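Long-range contacts in sugar ABC transporter, sugar-binding protein (Streptococcus pneumoniae, PDB 2I58), which probably captures raffinose-like oligosaccharides outside the cell, a galactose-glucose-fructose chain filling its cleft, and delivers them to an ABC importer: residues A[8-13]-A[61-66]; A[14-19]-A[244-249]; A[186-191]-A[350-355]. All blocks are in the same frame, centred on the assembly; numbering follows the deposited sequence.

Contact 1: A[8-13]-A[61-66]; sequences IEYFNQ and VVNIYP. With GLC (alpha-D-glucopyranose), chain C; FRU (beta-D-fructofuranose), chain B; GLA (alpha-D-galactopyranose), chain D.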
loop_
_atom_site.group_PDB
_atom_site.type_symbol
_atom_site.label_atom_id
_atom_site.label_comp_id
_atom_site.label_asym_id
_atom_site.label_seq_id
_atom_site.Cartn_x
_atom_site.Cartn_y
_atom_site.Cartn_z
ATOM N N ILE A 8 10.017 -21.629 -14.429
ATOM C CA ILE A 8 8.736 -20.973 -14.241
ATOM C C ILE A 8 8.954 -19.490 -14.051
ATOM O O ILE A 8 10.047 -19.044 -13.720
ATOM C CB ILE A 8 8.012 -21.490 -13.020
ATOM C CG1 ILE A 8 8.928 -21.555 -11.785
ATOM C CG2 ILE A 8 7.467 -22.829 -13.309
ATOM C CD1 ILE A 8 8.154 -21.605 -10.482
ATOM N N GLU A 9 7.912 -18.708 -14.256
ATOM C CA GLU A 9 8.000 -17.269 -14.022
ATOM C C GLU A 9 7.356 -16.986 -12.710
ATOM O O GLU A 9 6.312 -17.549 -12.417
ATOM C CB GLU A 9 7.203 -16.487 -15.070
ATOM C CG GLU A 9 7.978 -15.512 -15.931
ATOM C CD GLU A 9 7.291 -15.308 -17.298
ATOM O OE1 GLU A 9 6.082 -15.645 -17.393
ATOM O OE2 GLU A 9 7.950 -14.843 -18.274
ATOM N N TYR A 10 7.963 -16.092 -11.947
ATOM C CA TYR A 10 7.273 -15.406 -10.876
ATOM C C TYR A 10 7.172 -13.917 -11.281
ATOM O O TYR A 10 8.201 -13.271 -11.518
ATOM C CB TYR A 10 8.015 -15.557 -9.543
ATOM C CG TYR A 10 7.657 -14.441 -8.572
ATOM C CD1 TYR A 10 6.351 -14.314 -8.086
ATOM C CD2 TYR A 10 8.591 -13.487 -8.187
ATOM C CE1 TYR A 10 5.980 -13.297 -7.211
ATOM C CE2 TYR A 10 8.229 -12.446 -7.328
ATOM C CZ TYR A 10 6.917 -12.365 -6.839
ATOM O OH TYR A 10 6.554 -11.336 -6.001
ATOM N N PHE A 11 5.940 -13.386 -11.351
ATOM C CA PHE A 11 5.692 -12.016 -11.839
ATOM C C PHE A 11 5.584 -11.002 -10.707
ATOM O O PHE A 11 4.478 -10.738 -10.160
ATOM C CB PHE A 11 4.423 -11.952 -12.651
ATOM C CG PHE A 11 4.204 -10.627 -13.372
ATOM C CD1 PHE A 11 4.847 -10.362 -14.578
ATOM C CD2 PHE A 11 3.289 -9.693 -12.881
ATOM C CE1 PHE A 11 4.609 -9.189 -15.250
ATOM C CE2 PHE A 11 3.040 -8.511 -13.557
ATOM C CZ PHE A 11 3.696 -8.257 -14.728
ATOM N N ASN A 12 6.745 -10.431 -10.386
ATOM C CA ASN A 12 6.905 -9.601 -9.249
ATOM C C ASN A 12 6.350 -8.233 -9.598
ATOM O O ASN A 12 6.538 -7.762 -10.730
ATOM C CB ASN A 12 8.382 -9.488 -8.879
ATOM C CG ASN A 12 8.594 -8.748 -7.574
ATOM O OD1 ASN A 12 7.854 -8.956 -6.621
ATOM N ND2 ASN A 12 9.563 -7.855 -7.543
ATOM N N GLN A 13 5.620 -7.641 -8.635
ATOM C CA GLN A 13 5.284 -6.218 -8.648
ATOM C C GLN A 13 5.885 -5.519 -7.418
ATOM O O GLN A 13 5.578 -4.371 -7.154
ATOM C CB GLN A 13 3.777 -5.989 -8.603
ATOM C CG GLN A 13 2.951 -6.448 -9.803
ATOM C CD GLN A 13 1.490 -5.966 -9.707
ATOM O OE1 GLN A 13 1.200 -4.752 -9.682
ATOM N NE2 GLN A 13 0.569 -6.909 -9.687
ATOM N N VAL A 61 3.589 -17.968 -11.313
ATOM C CA VAL A 61 3.174 -17.455 -10.031
ATOM C C VAL A 61 3.067 -15.995 -10.239
ATOM O O VAL A 61 3.880 -15.423 -10.914
ATOM C CB VAL A 61 4.237 -17.668 -8.954
ATOM C CG1 VAL A 61 3.747 -17.127 -7.552
ATOM C CG2 VAL A 61 4.697 -19.139 -8.919
ATOM N N VAL A 62 2.084 -15.357 -9.642
ATOM C CA VAL A 62 1.934 -13.906 -9.844
ATOM C C VAL A 62 1.793 -13.160 -8.547
ATOM O O VAL A 62 1.045 -13.556 -7.679
ATOM C CB VAL A 62 0.696 -13.528 -10.653
ATOM C CG1 VAL A 62 0.561 -11.992 -10.670
ATOM C CG2 VAL A 62 0.778 -14.088 -12.050
ATOM N N ASN A 63 2.499 -12.059 -8.438
ATOM C CA ASN A 63 2.313 -11.234 -7.303
ATOM C C ASN A 63 1.188 -10.322 -7.655
ATOM O O ASN A 63 1.398 -9.383 -8.372
ATOM C CB ASN A 63 3.577 -10.456 -6.962
ATOM C CG ASN A 63 3.339 -9.393 -5.920
ATOM O OD1 ASN A 63 2.400 -9.462 -5.125
ATOM N ND2 ASN A 63 4.159 -8.370 -5.954
ATOM N N ILE A 64 0.001 -10.618 -7.147
ATOM C CA ILE A 64 -1.207 -9.855 -7.435
ATOM C C ILE A 64 -1.873 -9.470 -6.088
ATOM O O ILE A 64 -2.025 -10.304 -5.196
ATOM C CB ILE A 64 -2.191 -10.655 -8.348
ATOM C CG1 ILE A 64 -3.431 -9.825 -8.615
ATOM C CG2 ILE A 64 -2.613 -11.940 -7.695
ATOM C CD1 ILE A 64 -4.318 -10.367 -9.726
ATOM N N TYR A 65 -2.280 -8.210 -5.964
ATOM C CA TYR A 65 -2.743 -7.701 -4.710
ATOM C C TYR A 65 -4.186 -8.113 -4.586
ATOM O O TYR A 65 -4.999 -7.759 -5.437
ATOM C CB TYR A 65 -2.579 -6.204 -4.641
ATOM C CG TYR A 65 -1.149 -5.793 -4.845
ATOM C CD1 TYR A 65 -0.163 -6.045 -3.890
ATOM C CD2 TYR A 65 -0.758 -5.190 -6.014
ATOM C CE1 TYR A 65 1.193 -5.667 -4.107
ATOM C CE2 TYR A 65 0.577 -4.813 -6.233
ATOM C CZ TYR A 65 1.541 -5.044 -5.280
ATOM O OH TYR A 65 2.818 -4.658 -5.573
ATOM N N PRO A 66 -4.527 -8.810 -3.491
ATOM C CA PRO A 66 -5.690 -9.652 -3.347
ATOM C C PRO A 66 -7.021 -8.969 -3.178
ATOM O O PRO A 66 -8.056 -9.653 -3.108
ATOM C CB PRO A 66 -5.374 -10.413 -2.077
ATOM C CG PRO A 66 -4.634 -9.458 -1.281
ATOM C CD PRO A 66 -3.748 -8.762 -2.243
HETATM C C1 GLC C . 3.339 -0.054 -4.603
HETATM C C2 GLC C . 4.635 -0.428 -3.926
HETATM C C3 GLC C . 4.665 -1.891 -3.680
HETATM C C4 GLC C . 3.406 -2.327 -2.941
HETATM C C5 GLC C . 2.140 -1.816 -3.639
HETATM C C6 GLC C . 0.820 -2.141 -2.891
HETATM O O1 GLC C . 3.428 -0.541 -5.959
HETATM O O2 GLC C . 5.655 -0.167 -4.834
HETATM O O3 GLC C . 5.847 -2.079 -2.959
HETATM O O4 GLC C . 3.368 -3.744 -2.978
HETATM O O5 GLC C . 2.195 -0.434 -3.830
HETATM O O6 GLC C . -0.173 -1.603 -3.646
HETATM C C1 FRU B . 4.356 0.935 -7.392
HETATM C C2 FRU B . 3.258 -0.092 -7.237
HETATM C C3 FRU B . 3.404 -0.967 -8.469
HETATM C C4 FRU B . 1.990 -1.438 -8.734
HETATM C C5 FRU B . 1.149 -0.242 -8.368
HETATM C C6 FRU B . -0.157 -0.761 -7.786
HETATM O O1 FRU B . 3.729 1.893 -8.266
HETATM O O3 FRU B . 4.256 -2.072 -8.196
HETATM O O4 FRU B . 1.781 -1.803 -10.100
HETATM O O5 FRU B . 1.921 0.512 -7.429
HETATM O O6 FRU B . -1.252 0.208 -7.866
HETATM C C1 GLA D . -1.383 -1.044 -3.068
HETATM C C2 GLA D . -2.585 -1.603 -3.835
HETATM C C3 GLA D . -2.670 -0.938 -5.199
HETATM C C4 GLA D . -2.624 0.555 -5.047
HETATM C C5 GLA D . -1.391 0.996 -4.285
HETATM C C6 GLA D . -1.543 2.473 -3.983
HETATM O O2 GLA D . -2.436 -3.049 -3.898
HETATM O O3 GLA D . -3.907 -1.277 -5.788
HETATM O O4 GLA D . -3.807 0.958 -4.308
HETATM O O5 GLA D . -1.323 0.394 -3.016
HETATM O O6 GLA D . -0.691 2.797 -2.880
#
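Y10 and F11 pair in parallel with V61 and V62, the short strand axes 4.6 Å apart and only 11° from exact alignment. Three backbone bonds fix the register: V61 N to E9 O, F11 N to V61 O and N63 N to F11 O. Strand 6-11 also bonds to 35-40 on its other side, and 61-63 runs antiparallel to 282-285, the β2-β1-β3-βn-β4 order of a type II periplasmic binding protein lobe. On one face of the sheet V61 CG1 meets the edge of the Y10 ring, 3.9 Å from CD1. The first torsion of Y10, 157°, sets CG anti to the backbone N, and the ring then runs alongside N63, whose CB lies 3.2 Å from Y10 OH. That hydroxyl donates to N12 OD1, while N12 ND2 is bonded to N41 OD1. On the other face F11 CD2 and V62 CG1 touch loosely at 4.2 Å, beneath helix 45-54. At the C-terminal end of the pairing, Q13 NE2 donates to N63 O over 2.9 Å, within the carbonyl plane but tilted 29° from its own amide plane. Q13 OE1 accepts from fructose O4 at 3.0 Å, and Y65 lays one ring face against glucose C6, with a weak bond from its OH to glucose O4. Both ends of the Q13 amide are thus engaged, which fixes its rotation and links the C-terminal ends of these two inner strands to the sugar.

Contact 2: A[14-19]-A[244-249]; sequences KKEMTK and GSWAIT. With GLC (alpha-D-glucopyranose), chain C.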
loop_
_atom_site.group_PDB
_atom_site.type_symbol
_atom_site.label_atom_id
_atom_site.label_comp_id
_atom_site.label_asym_id
_atom_site.label_seq_id
_atom_site.Cartn_x
_atom_site.Cartn_y
_atom_site.Cartn_z
ATOM N N LYS A 14 6.726 -6.176 -6.644
ATOM C CA LYS A 14 7.225 -5.509 -5.454
ATOM C C LYS A 14 8.742 -5.148 -5.571
ATOM O O LYS A 14 9.628 -5.947 -5.249
ATOM C CB LYS A 14 6.872 -6.362 -4.246
ATOM C CG LYS A 14 7.271 -5.732 -2.966
ATOM C CD LYS A 14 6.226 -5.932 -1.876
ATOM C CE LYS A 14 6.625 -5.158 -0.654
ATOM N NZ LYS A 14 6.439 -3.718 -0.886
ATOM N N LYS A 15 8.993 -3.915 -6.019
ATOM C CA LYS A 15 10.289 -3.456 -6.534
ATOM C C LYS A 15 11.347 -3.083 -5.500
ATOM O O LYS A 15 12.525 -3.331 -5.676
ATOM C CB LYS A 15 10.054 -2.228 -7.419
ATOM C CG LYS A 15 9.415 -2.579 -8.782
ATOM C CD LYS A 15 9.440 -1.415 -9.826
ATOM C CE LYS A 15 8.558 -1.734 -11.064
ATOM N NZ LYS A 15 8.819 -3.098 -11.697
ATOM N N GLU A 16 10.913 -2.420 -4.449
ATOM C CA GLU A 16 11.743 -2.156 -3.281
ATOM C C GLU A 16 12.495 -3.420 -2.837
ATOM O O GLU A 16 13.626 -3.322 -2.330
ATOM C CB GLU A 16 10.865 -1.671 -2.104
ATOM C CG GLU A 16 10.105 -0.371 -2.358
ATOM C CD GLU A 16 8.682 -0.544 -2.934
ATOM O OE1 GLU A 16 8.194 -1.677 -3.126
ATOM O OE2 GLU A 16 8.049 0.496 -3.187
ATOM N N MET A 17 11.837 -4.577 -3.014
ATOM C CA MET A 17 12.225 -5.834 -2.406
ATOM C C MET A 17 12.778 -6.823 -3.367
ATOM O O MET A 17 12.928 -7.973 -3.013
ATOM C CB MET A 17 11.022 -6.474 -1.738
ATOM C CG MET A 17 10.712 -5.880 -0.403
ATOM S SD MET A 17 12.129 -5.923 0.722
ATOM C CE MET A 17 12.364 -7.680 0.875
ATOM N N THR A 18 13.121 -6.393 -4.571
ATOM C CA THR A 18 13.680 -7.302 -5.567
ATOM C C THR A 18 14.992 -7.958 -5.141
ATOM O O THR A 18 15.140 -9.176 -5.274
ATOM C CB THR A 18 13.850 -6.614 -6.923
ATOM O OG1 THR A 18 12.556 -6.499 -7.544
ATOM C CG2 THR A 18 14.796 -7.415 -7.836
ATOM N N LYS A 19 15.939 -7.212 -4.614
ATOM C CA LYS A 19 17.193 -7.873 -4.271
ATOM C C LYS A 19 17.019 -9.012 -3.264
ATOM O O LYS A 19 17.677 -10.036 -3.380
ATOM C CB LYS A 19 18.214 -6.886 -3.742
ATOM C CG LYS A 19 19.559 -7.511 -3.372
ATOM C CD LYS A 19 20.515 -6.425 -2.839
ATOM C CE LYS A 19 21.867 -6.449 -3.564
ATOM N NZ LYS A 19 21.782 -6.139 -5.047
ATOM N N GLY A 244 3.525 4.429 2.498
ATOM C CA GLY A 244 3.107 3.147 3.062
ATOM C C GLY A 244 4.257 2.261 3.450
ATOM O O GLY A 244 5.402 2.445 3.038
ATOM N N SER A 245 3.932 1.239 4.201
ATOM C CA SER A 245 4.953 0.450 4.844
ATOM C C SER A 245 6.020 -0.065 3.915
ATOM O O SER A 245 7.038 -0.565 4.360
ATOM C CB SER A 245 4.297 -0.766 5.483
ATOM O OG SER A 245 3.798 -1.651 4.481
ATOM N N TRP A 246 5.740 -0.025 2.634
ATOM C CA TRP A 246 6.597 -0.656 1.615
ATOM C C TRP A 246 7.898 0.158 1.463
ATOM O O TRP A 246 8.939 -0.422 1.239
ATOM C CB TRP A 246 5.838 -0.833 0.247
ATOM C CG TRP A 246 5.138 0.421 -0.193
ATOM C CD1 TRP A 246 5.736 1.533 -0.649
ATOM C CD2 TRP A 246 3.744 0.721 -0.127
ATOM N NE1 TRP A 246 4.818 2.511 -0.887
ATOM C CE2 TRP A 246 3.577 2.018 -0.597
ATOM C CE3 TRP A 246 2.623 0.020 0.288
ATOM C CZ2 TRP A 246 2.331 2.635 -0.666
ATOM C CZ3 TRP A 246 1.379 0.625 0.193
ATOM C CH2 TRP A 246 1.250 1.916 -0.258
ATOM N N ALA A 247 7.795 1.484 1.655
ATOM C CA ALA A 247 8.906 2.437 1.556
ATOM C C ALA A 247 9.998 2.218 2.615
ATOM O O ALA A 247 11.179 2.511 2.386
ATOM C CB ALA A 247 8.378 3.820 1.687
ATOM N N ILE A 248 9.643 1.729 3.784
ATOM C CA ILE A 248 10.665 1.549 4.763
ATOM C C ILE A 248 11.988 0.911 4.174
ATOM O O ILE A 248 13.098 1.411 4.431
ATOM C CB ILE A 248 10.134 0.848 6.041
ATOM C CG1 ILE A 248 11.084 1.097 7.215
ATOM C CG2 ILE A 248 9.996 -0.594 5.810
ATOM C CD1 ILE A 248 11.601 2.516 7.345
ATOM N N THR A 249 11.889 -0.136 3.359
ATOM C CA THR A 249 13.122 -0.789 2.900
ATOM C C THR A 249 13.988 0.192 2.177
ATOM O O THR A 249 15.235 0.223 2.376
ATOM C CB THR A 249 12.963 -1.909 1.875
ATOM O OG1 THR A 249 11.718 -2.566 2.038
ATOM C CG2 THR A 249 14.127 -2.906 2.087
HETATM C C1 GLC C . 3.339 -0.054 -4.603
HETATM C C2 GLC C . 4.635 -0.428 -3.926
HETATM C C3 GLC C . 4.665 -1.891 -3.680
HETATM C C4 GLC C . 3.406 -2.327 -2.941
HETATM C C5 GLC C . 2.140 -1.816 -3.639
HETATM C C6 GLC C . 0.820 -2.141 -2.891
HETATM O O1 GLC C . 3.428 -0.541 -5.959
HETATM O O2 GLC C . 5.655 -0.167 -4.834
HETATM O O3 GLC C . 5.847 -2.079 -2.959
HETATM O O4 GLC C . 3.368 -3.744 -2.978
HETATM O O5 GLC C . 2.195 -0.434 -3.830
HETATM O O6 GLC C . -0.173 -1.603 -3.646
#
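W246, which meets K14 and E16 across the contact, has its indole between the glucose on one face and G244 CA on the other. The CA sits 3.7 Å above the ring centre, whereas the sugar is shifted toward the rim, with C2 3.9 Å from W246 CG and C4 4.1 Å from W246 CE3. A pyranose laid on an aromatic ring in this way is a familiar feature of sugar-binding sites. E16 OE2 approaches W246 CD1 obliquely, and W246 NE1 makes a weak bond to N243 OD1. With chi1 at 49°, CG of W246 falls between its backbone N and carbonyl carbon, which turns the indole under the sugar. K14 reaches across W246 at about a right angle, bringing NZ 3.2 Å from W246 CB. K14 NZ donates to glucose O3 over 2.7 Å. The carboxylate of E16 faces both neighbouring sugar hydroxyls: O2 donates to OE2 at 3.0 Å, while O3 is modelled as donating to OE1 at a doubtfully short distance. Farther from the site, M17, the N-cap of helix 18-31, rests SD 3.6 Å from T249 OG1. K14 NZ and E16 OE1 also form a 3.5 Å salt bridge, and glucose O3 sits beside both members of the pair, which would probably polarise its hydroxyl.

Contact 3: A[186-191]-A[350-355]; sequences LRYSQP and QQYWTS. With GLA (alpha-D-galactopyranose), chain D.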
loop_
_atom_site.group_PDB
_atom_site.type_symbol
_atom_site.label_atom_id
_atom_site.label_comp_id
_atom_site.label_asym_id
_atom_site.label_seq_id
_atom_site.Cartn_x
_atom_site.Cartn_y
_atom_site.Cartn_z
ATOM N N LEU A 186 -18.864 7.979 -1.480
ATOM C CA LEU A 186 -18.322 8.112 -2.821
ATOM C C LEU A 186 -19.028 7.235 -3.912
ATOM O O LEU A 186 -19.365 7.699 -5.007
ATOM C CB LEU A 186 -16.799 7.815 -2.812
ATOM C CG LEU A 186 -15.787 8.600 -1.949
ATOM C CD1 LEU A 186 -14.389 8.052 -2.150
ATOM C CD2 LEU A 186 -15.791 10.076 -2.245
ATOM N N ARG A 187 -19.266 5.973 -3.599
ATOM C CA ARG A 187 -19.431 4.960 -4.630
ATOM C C ARG A 187 -20.839 4.407 -4.726
ATOM O O ARG A 187 -21.341 4.281 -5.822
ATOM C CB ARG A 187 -18.398 3.837 -4.421
ATOM C CG ARG A 187 -18.717 2.504 -5.087
ATOM C CD ARG A 187 -18.428 2.475 -6.580
ATOM N NE ARG A 187 -18.745 1.156 -7.142
ATOM C CZ ARG A 187 -19.890 0.860 -7.746
ATOM N NH1 ARG A 187 -20.821 1.785 -7.908
ATOM N NH2 ARG A 187 -20.103 -0.355 -8.215
ATOM N N TYR A 188 -21.463 4.066 -3.598
ATOM C CA TYR A 188 -22.814 3.475 -3.626
ATOM C C TYR A 188 -23.962 4.481 -3.454
ATOM O O TYR A 188 -25.112 4.068 -3.270
ATOM C CB TYR A 188 -22.938 2.363 -2.600
ATOM C CG TYR A 188 -22.051 1.188 -2.903
ATOM C CD1 TYR A 188 -22.187 0.494 -4.100
ATOM C CD2 TYR A 188 -21.071 0.759 -1.984
ATOM C CE1 TYR A 188 -21.364 -0.597 -4.397
ATOM C CE2 TYR A 188 -20.232 -0.332 -2.264
ATOM C CZ TYR A 188 -20.388 -1.006 -3.478
ATOM O OH TYR A 188 -19.591 -2.078 -3.775
ATOM N N SER A 189 -23.629 5.775 -3.552
ATOM C CA SER A 189 -24.573 6.905 -3.545
ATOM C C SER A 189 -25.132 7.223 -4.957
ATOM O O SER A 189 -24.767 6.586 -5.959
ATOM C CB SER A 189 -23.846 8.137 -3.034
ATOM O OG SER A 189 -22.718 8.401 -3.864
ATOM N N GLN A 190 -26.019 8.211 -5.040
ATOM C CA GLN A 190 -26.633 8.572 -6.317
ATOM C C GLN A 190 -25.613 9.134 -7.302
ATOM O O GLN A 190 -24.567 9.548 -6.895
ATOM C CB GLN A 190 -27.770 9.579 -6.080
ATOM C CG GLN A 190 -29.074 8.920 -5.607
ATOM C CD GLN A 190 -29.282 7.557 -6.243
ATOM O OE1 GLN A 190 -28.940 6.538 -5.638
ATOM N NE2 GLN A 190 -29.780 7.533 -7.486
ATOM N N PRO A 191 -25.908 9.119 -8.613
ATOM C CA PRO A 191 -24.996 9.848 -9.503
ATOM C C PRO A 191 -24.953 11.367 -9.205
ATOM O O PRO A 191 -25.942 11.947 -8.759
ATOM C CB PRO A 191 -25.554 9.544 -10.925
ATOM C CG PRO A 191 -26.438 8.334 -10.774
ATOM C CD PRO A 191 -26.997 8.457 -9.371
ATOM N N GLN A 350 -10.593 0.761 -3.170
ATOM C CA GLN A 350 -10.759 0.454 -4.625
ATOM C C GLN A 350 -11.225 -0.939 -4.901
ATOM O O GLN A 350 -11.366 -1.355 -6.078
ATOM C CB GLN A 350 -9.450 0.605 -5.392
ATOM C CG GLN A 350 -8.332 -0.358 -4.938
ATOM C CD GLN A 350 -7.235 0.383 -4.273
ATOM O OE1 GLN A 350 -7.454 1.454 -3.708
ATOM N NE2 GLN A 350 -6.034 -0.141 -4.364
ATOM N N GLN A 351 -11.390 -1.652 -3.794
ATOM C CA GLN A 351 -11.957 -2.977 -3.761
ATOM C C GLN A 351 -13.256 -3.072 -4.547
ATOM O O GLN A 351 -13.494 -4.072 -5.227
ATOM C CB GLN A 351 -12.225 -3.395 -2.304
ATOM C CG GLN A 351 -12.290 -4.897 -2.120
ATOM C CD GLN A 351 -12.687 -5.331 -0.745
ATOM O OE1 GLN A 351 -12.924 -4.517 0.150
ATOM N NE2 GLN A 351 -12.776 -6.636 -0.562
ATOM N N TYR A 352 -14.073 -2.030 -4.422
ATOM C CA TYR A 352 -15.405 -1.936 -5.015
ATOM C C TYR A 352 -15.490 -0.972 -6.216
ATOM O O TYR A 352 -16.563 -0.834 -6.843
ATOM C CB TYR A 352 -16.393 -1.543 -3.907
ATOM C CG TYR A 352 -16.422 -2.580 -2.800
ATOM C CD1 TYR A 352 -16.882 -3.873 -3.038
ATOM C CD2 TYR A 352 -15.953 -2.294 -1.532
ATOM C CE1 TYR A 352 -16.879 -4.831 -2.033
ATOM C CE2 TYR A 352 -15.963 -3.254 -0.525
ATOM C CZ TYR A 352 -16.427 -4.496 -0.789
ATOM O OH TYR A 352 -16.427 -5.422 0.188
ATOM N N TRP A 353 -14.360 -0.341 -6.544
ATOM C CA TRP A 353 -14.250 0.523 -7.725
ATOM C C TRP A 353 -13.862 -0.308 -8.963
ATOM O O TRP A 353 -13.456 -1.448 -8.829
ATOM C CB TRP A 353 -13.205 1.633 -7.514
ATOM C CG TRP A 353 -13.350 2.395 -6.239
ATOM C CD1 TRP A 353 -14.372 2.310 -5.341
ATOM C CD2 TRP A 353 -12.464 3.384 -5.732
ATOM N NE1 TRP A 353 -14.153 3.136 -4.302
ATOM C CE2 TRP A 353 -12.988 3.820 -4.511
ATOM C CE3 TRP A 353 -11.248 3.907 -6.168
ATOM C CZ2 TRP A 353 -12.351 4.788 -3.716
ATOM C CZ3 TRP A 353 -10.603 4.866 -5.374
ATOM C CH2 TRP A 353 -11.174 5.307 -4.169
ATOM N N THR A 354 -13.960 0.292 -10.145
ATOM C CA THR A 354 -13.568 -0.353 -11.402
ATOM C C THR A 354 -12.078 -0.096 -11.789
ATOM O O THR A 354 -11.472 -0.827 -12.572
ATOM C CB THR A 354 -14.498 0.138 -12.489
ATOM O OG1 THR A 354 -14.442 1.569 -12.512
ATOM C CG2 THR A 354 -15.939 -0.306 -12.185
ATOM N N SER A 355 -11.512 0.956 -11.203
ATOM C CA SER A 355 -10.088 1.346 -11.359
ATOM C C SER A 355 -9.690 2.335 -10.260
ATOM O O SER A 355 -10.535 2.783 -9.502
ATOM C CB SER A 355 -9.868 2.045 -12.707
ATOM O OG SER A 355 -10.908 3.006 -12.919
HETATM C C1 GLA D . -1.383 -1.044 -3.068
HETATM C C2 GLA D . -2.585 -1.603 -3.835
HETATM C C3 GLA D . -2.670 -0.938 -5.199
HETATM C C4 GLA D . -2.624 0.555 -5.047
HETATM C C5 GLA D . -1.391 0.996 -4.285
HETATM C C6 GLA D . -1.543 2.473 -3.983
HETATM O O2 GLA D . -2.436 -3.049 -3.898
HETATM O O3 GLA D . -3.907 -1.277 -5.788
HETATM O O4 GLA D . -3.807 0.958 -4.308
HETATM O O5 GLA D . -1.323 0.394 -3.016
HETATM O O6 GLA D . -0.691 2.797 -2.880
#
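One hydrogen bond joins the two loops: R187 NE donates to Y352 O over 3.0 Å, nearly straight at 174°. The acceptor lies in the guanidinium plane, but the donor stands 39° above the carbonyl plane, so the bond does not follow a lone pair. R187 reaches this position with CG anti to its backbone N (chi1 160°) and a bend at chi2, and CE1 of Y188 covers one face of the guanidinium, 3.9 Å above its centre. R187 CD also comes within van der Waals range of W353 CD1. Apolar contacts flank the bond. L186 CD1 touches W353 CZ2 at 4.2 Å, oblique to the indole. These loops belong to the largely helical lobe of the two-lobed binding-protein fold: 186-191 starts on the last residue of helix 179-186, and the loop 350-355 leads toward helix 357-369. The indole is hemmed in by F359, F382 and F383, the last edge-to-face, while its NE1 bonds to N183 OD1. Toward solvent, Y188 and Y352 cross, and the phenol end of Y188 meets the base of Y352, CZ to CB at 4.1 Å. The polar contact with the ligand lies at the start of 350-355, where Q350 NE2 is modelled as donating to galactose O4, too close to trust in detail, and Q350 OE1 is held by Q169 NE2.

Contacts 1 and 2 are buried and continuous: strand 6-11 runs through Q13 into the loop before helix 18-31, their centres are 15 Å apart, and both touch glucose. Contact 3 is partly exposed, with its centre 27 and 29 Å from theirs; it shares no element with them, though all three reach galactose, contact 2 through W246. The chemistry follows these places. Regular parallel strand bonding dominates 8-13 with 61-66, inside a sheet. No hydrogen bond links 14-19 directly to 244-249, where glucose mediates between charged groups and an aromatic platform. A lone side-chain-to-backbone bond beside exposed tyrosines joins 186-191 to 350-355.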